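Local coordinates for protein trimethylamine-N-oxide reductase (Haemophilus influenzae, PDB 7L5I) that probably reduces trimethylamine N-oxide and related oxides with a molybdenum centre held by two pterin guanine dinucleotides, at residues 695-700 with 799-804. Sequence-based numbering, arbitrary orientation.
Sequences NDREPV and VAPEVT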
ATOM      1  N   ASN A 695      10.120  17.640 -17.201  1.00 27.97           N
ATOM      2  CA  ASN A 695      11.089  18.678 -16.863  1.00 26.55           C
ATOM      3  C   ASN A 695      11.876  18.281 -15.622  1.00 28.81           C
ATOM      4  O   ASN A 695      12.138  19.098 -14.731  1.00 26.77           O
ATOM      5  CB  ASN A 695      10.387  20.024 -16.666  1.00 25.95           C
ATOM      6  CG  ASN A 695      11.127  21.148 -17.316  1.00 33.79           C
ATOM      7  OD1 ASN A 695      12.355  21.213 -17.228  1.00 36.76           O
ATOM      8  ND2 ASN A 695      10.397  22.043 -17.982  1.00 37.07           N
ATOM      9  N   ASP A 696      12.204  16.984 -15.547  1.00 31.37           N
ATOM     10  CA  ASP A 696      12.995  16.396 -14.474  1.00 28.29           C
ATOM     11  C   ASP A 696      12.304  16.481 -13.116  1.00 28.50           C
ATOM     12  O   ASP A 696      12.965  16.491 -12.075  1.00 26.34           O
ATOM     13  CB  ASP A 696      14.392  17.031 -14.404  1.00 35.02           C
ATOM     14  CG  ASP A 696      15.341  16.246 -13.501  1.00 65.82           C
ATOM     15  OD1 ASP A 696      15.652  16.728 -12.387  1.00 66.22           O
ATOM     16  OD2 ASP A 696      15.745  15.123 -13.888  1.00 68.66           O
ATOM     17  N   ARG A 697      10.966  16.517 -13.100  1.00 24.25           N
ATOM     18  CA  ARG A 697      10.216  16.478 -11.858  1.00 22.36           C
ATOM     19  C   ARG A 697       9.122  15.427 -11.969  1.00 17.28           C
ATOM     20  O   ARG A 697       8.786  14.967 -13.063  1.00 17.76           O
ATOM     21  CB  ARG A 697       9.517  17.804 -11.490  1.00 23.22           C
ATOM     22  CG  ARG A 697      10.208  19.069 -11.908  1.00 25.67           C
ATOM     23  CD  ARG A 697      11.314  19.442 -10.975  1.00 25.60           C
ATOM     24  NE  ARG A 697      12.444  19.939 -11.743  1.00 20.82           N
ATOM     25  CZ  ARG A 697      13.589  20.332 -11.214  1.00 26.53           C
ATOM     26  NH1 ARG A 697      13.761  20.290  -9.892  1.00 19.50           N
ATOM     27  NH2 ARG A 697      14.548  20.760 -12.019  1.00 26.81           N
ATOM     28  N   GLU A 698       8.562  15.088 -10.823  1.00 18.43           N
ATOM     29  CA  GLU A 698       7.353  14.286 -10.791  1.00 16.80           C
ATOM     30  C   GLU A 698       6.239  15.016 -11.535  1.00 16.28           C
ATOM     31  O   GLU A 698       6.058  16.232 -11.351  1.00 17.61           O
ATOM     32  CB  GLU A 698       6.963  14.033  -9.340  1.00 17.61           C
ATOM     33  CG  GLU A 698       5.814  13.051  -9.152  1.00 18.15           C
ATOM     34  CD  GLU A 698       6.220  11.613  -9.467  1.00 21.58           C
ATOM     35  OE1 GLU A 698       7.447  11.338  -9.597  1.00 17.71           O
ATOM     36  OE2 GLU A 698       5.305  10.764  -9.619  1.00 18.86           O
ATOM     37  N   PRO A 699       5.459  14.326 -12.359  1.00 14.21           N
ATOM     38  CA  PRO A 699       4.356  14.995 -13.053  1.00 15.80           C
ATOM     39  C   PRO A 699       3.185  15.236 -12.123  1.00 17.25           C
ATOM     40  O   PRO A 699       2.878  14.432 -11.235  1.00 15.34           O
ATOM     41  CB  PRO A 699       3.984  14.001 -14.166  1.00 16.75           C
ATOM     42  CG  PRO A 699       4.406  12.635 -13.615  1.00 21.25           C
ATOM     43  CD  PRO A 699       5.636  12.929 -12.798  1.00 15.49           C
ATOM     44  N   VAL A 700       2.508  16.370 -12.347  1.00 15.83           N
ATOM     45  CA  VAL A 700       1.248  16.681 -11.675  1.00 16.71           C
ATOM     46  C   VAL A 700       0.197  16.886 -12.751  1.00 17.33           C
ATOM     47  O   VAL A 700       0.424  17.633 -13.709  1.00 16.60           O
ATOM     48  CB  VAL A 700       1.364  17.906 -10.753  1.00 16.07           C
ATOM     49  CG1 VAL A 700       1.842  19.154 -11.508  1.00 19.64           C
ATOM     50  CG2 VAL A 700       0.043  18.185 -10.084  1.00 15.65           C
ATOM     51  N   VAL A 799      15.409  29.512 -13.583  1.00 32.93           N
ATOM     52  CA  VAL A 799      16.240  28.321 -13.497  1.00 31.28           C
ATOM     53  C   VAL A 799      15.760  27.428 -12.369  1.00 25.91           C
ATOM     54  O   VAL A 799      15.662  27.859 -11.216  1.00 26.48           O
ATOM     55  CB  VAL A 799      17.706  28.749 -13.251  1.00 34.79           C
ATOM     56  CG1 VAL A 799      18.637  27.555 -13.203  1.00 32.58           C
ATOM     57  CG2 VAL A 799      18.150  29.773 -14.297  1.00 41.41           C
ATOM     58  N   ALA A 800      15.484  26.147 -12.693  1.00 31.58           N
ATOM     59  CA  ALA A 800      14.998  25.228 -11.669  1.00 26.07           C
ATOM     60  C   ALA A 800      16.150  24.444 -11.049  1.00 23.33           C
ATOM     61  O   ALA A 800      17.147  24.151 -11.720  1.00 26.38           O
ATOM     62  CB  ALA A 800      13.982  24.262 -12.270  1.00 30.13           C
ATOM     63  N   PRO A 801      16.058  24.084  -9.769  1.00 18.16           N
ATOM     64  CA  PRO A 801      17.172  23.390  -9.126  1.00 19.52           C
ATOM     65  C   PRO A 801      17.300  21.936  -9.556  1.00 24.35           C
ATOM     66  O   PRO A 801      16.316  21.240  -9.797  1.00 24.01           O
ATOM     67  CB  PRO A 801      16.831  23.484  -7.630  1.00 19.43           C
ATOM     68  CG  PRO A 801      15.379  23.616  -7.597  1.00 20.64           C
ATOM     69  CD  PRO A 801      14.991  24.413  -8.812  1.00 19.85           C
ATOM     70  N   GLU A 802      18.552  21.481  -9.634  1.00 22.78           N
ATOM     71  CA  GLU A 802      18.831  20.083  -9.946  1.00 28.74           C
ATOM     72  C   GLU A 802      18.410  19.153  -8.810  1.00 29.46           C
ATOM     73  O   GLU A 802      18.632  19.438  -7.632  1.00 25.10           O
ATOM     74  CB  GLU A 802      20.329  19.906 -10.220  1.00 35.21           C
ATOM     75  CG  GLU A 802      20.814  20.625 -11.475  1.00 63.39           C
ATOM     76  CD  GLU A 802      22.325  20.562 -11.652  1.00 80.29           C
ATOM     77  OE1 GLU A 802      23.025  20.086 -10.725  1.00 63.64           O
ATOM     78  OE2 GLU A 802      22.804  20.994 -12.723  1.00 62.64           O
ATOM     79  N   VAL A 803      17.788  18.031  -9.177  1.00 23.00           N
ATOM     80  CA  VAL A 803      17.500  16.969  -8.211  1.00 21.07           C
ATOM     81  C   VAL A 803      18.790  16.231  -7.878  1.00 24.40           C
ATOM     82  O   VAL A 803      19.489  15.729  -8.765  1.00 26.24           O
ATOM     83  CB  VAL A 803      16.427  16.033  -8.787  1.00 21.88           C
ATOM     84  CG1 VAL A 803      16.216  14.796  -7.916  1.00 20.63           C
ATOM     85  CG2 VAL A 803      15.108  16.804  -8.962  1.00 20.89           C
ATOM     86  N   THR A 804      19.101  16.139  -6.579  1.00 20.96           N
ATOM     87  CA  THR A 804      20.353  15.576  -6.088  1.00 23.03           C
ATOM     88  C   THR A 804      20.174  14.290  -5.289  1.00 21.92           C
ATOM     89  O   THR A 804      21.172  13.695  -4.843  1.00 22.34           O
ATOM     90  CB  THR A 804      21.058  16.626  -5.212  1.00 39.66           C
ATOM     91  OG1 THR A 804      20.141  17.108  -4.210  1.00 29.40           O
ATOM     92  CG2 THR A 804      21.515  17.804  -6.063  1.00 34.64           C
TER
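The two faces of the Arg697 guanidinium meet different neighbours: the methyl CB of Ala800 lies over one, 3.6 Å from NH2, while Asp696 OD1 stands on the opposite side, offset toward the rim. The edge is given to Pro801 O, which lies in the guanidinium plane. This is an end-on grip in which NH1 and NH2 share one carbonyl oxygen, and it ties residues 799-804, in the loop after strand 790-795, to the approach to strand 699-702 in the dinucleotide-binding domain, consistent with the C-terminal beta-barrel domain of the DMSO reductase family. NH1 reaches Pro801 O at 2.7 Å, nearly in line with the carbonyl bond (163° at the oxygen). NH2 adds a second bond of 2.9 Å to the same Pro801 O, but it comes from well above the carbonyl plane, and both bonds are bent at the hydrogen.

The example illustrates how main-chain oxygens can fix the orientation of an arginine. Bends at chi2 (-80°) and chi3 (140°) turn the Arg697 chain back, so that NE donates to Asn695 O at 3.1 Å. Asn695 and Asp696 both have left-handed backbone conformations, curling the loop so that this carbonyl faces the side chain. NE, NH1 and NH2 all donate to carbonyls, and NH1 has a second acceptor in Lys764 O. Ala800 also packs on Ile717 and Pro801 on Leu728, joining the loop to two further strands of the same sheet.

Asp696 probably adds some electrostatic stabilisation to the arginine, and has a weak, long ion pair with Arg689. Val803 fits alongside through a single branch: CG2 approaches NH1 of Arg697 obliquely at 3.9 Å and rests 3.5 Å from Asp696 OD1.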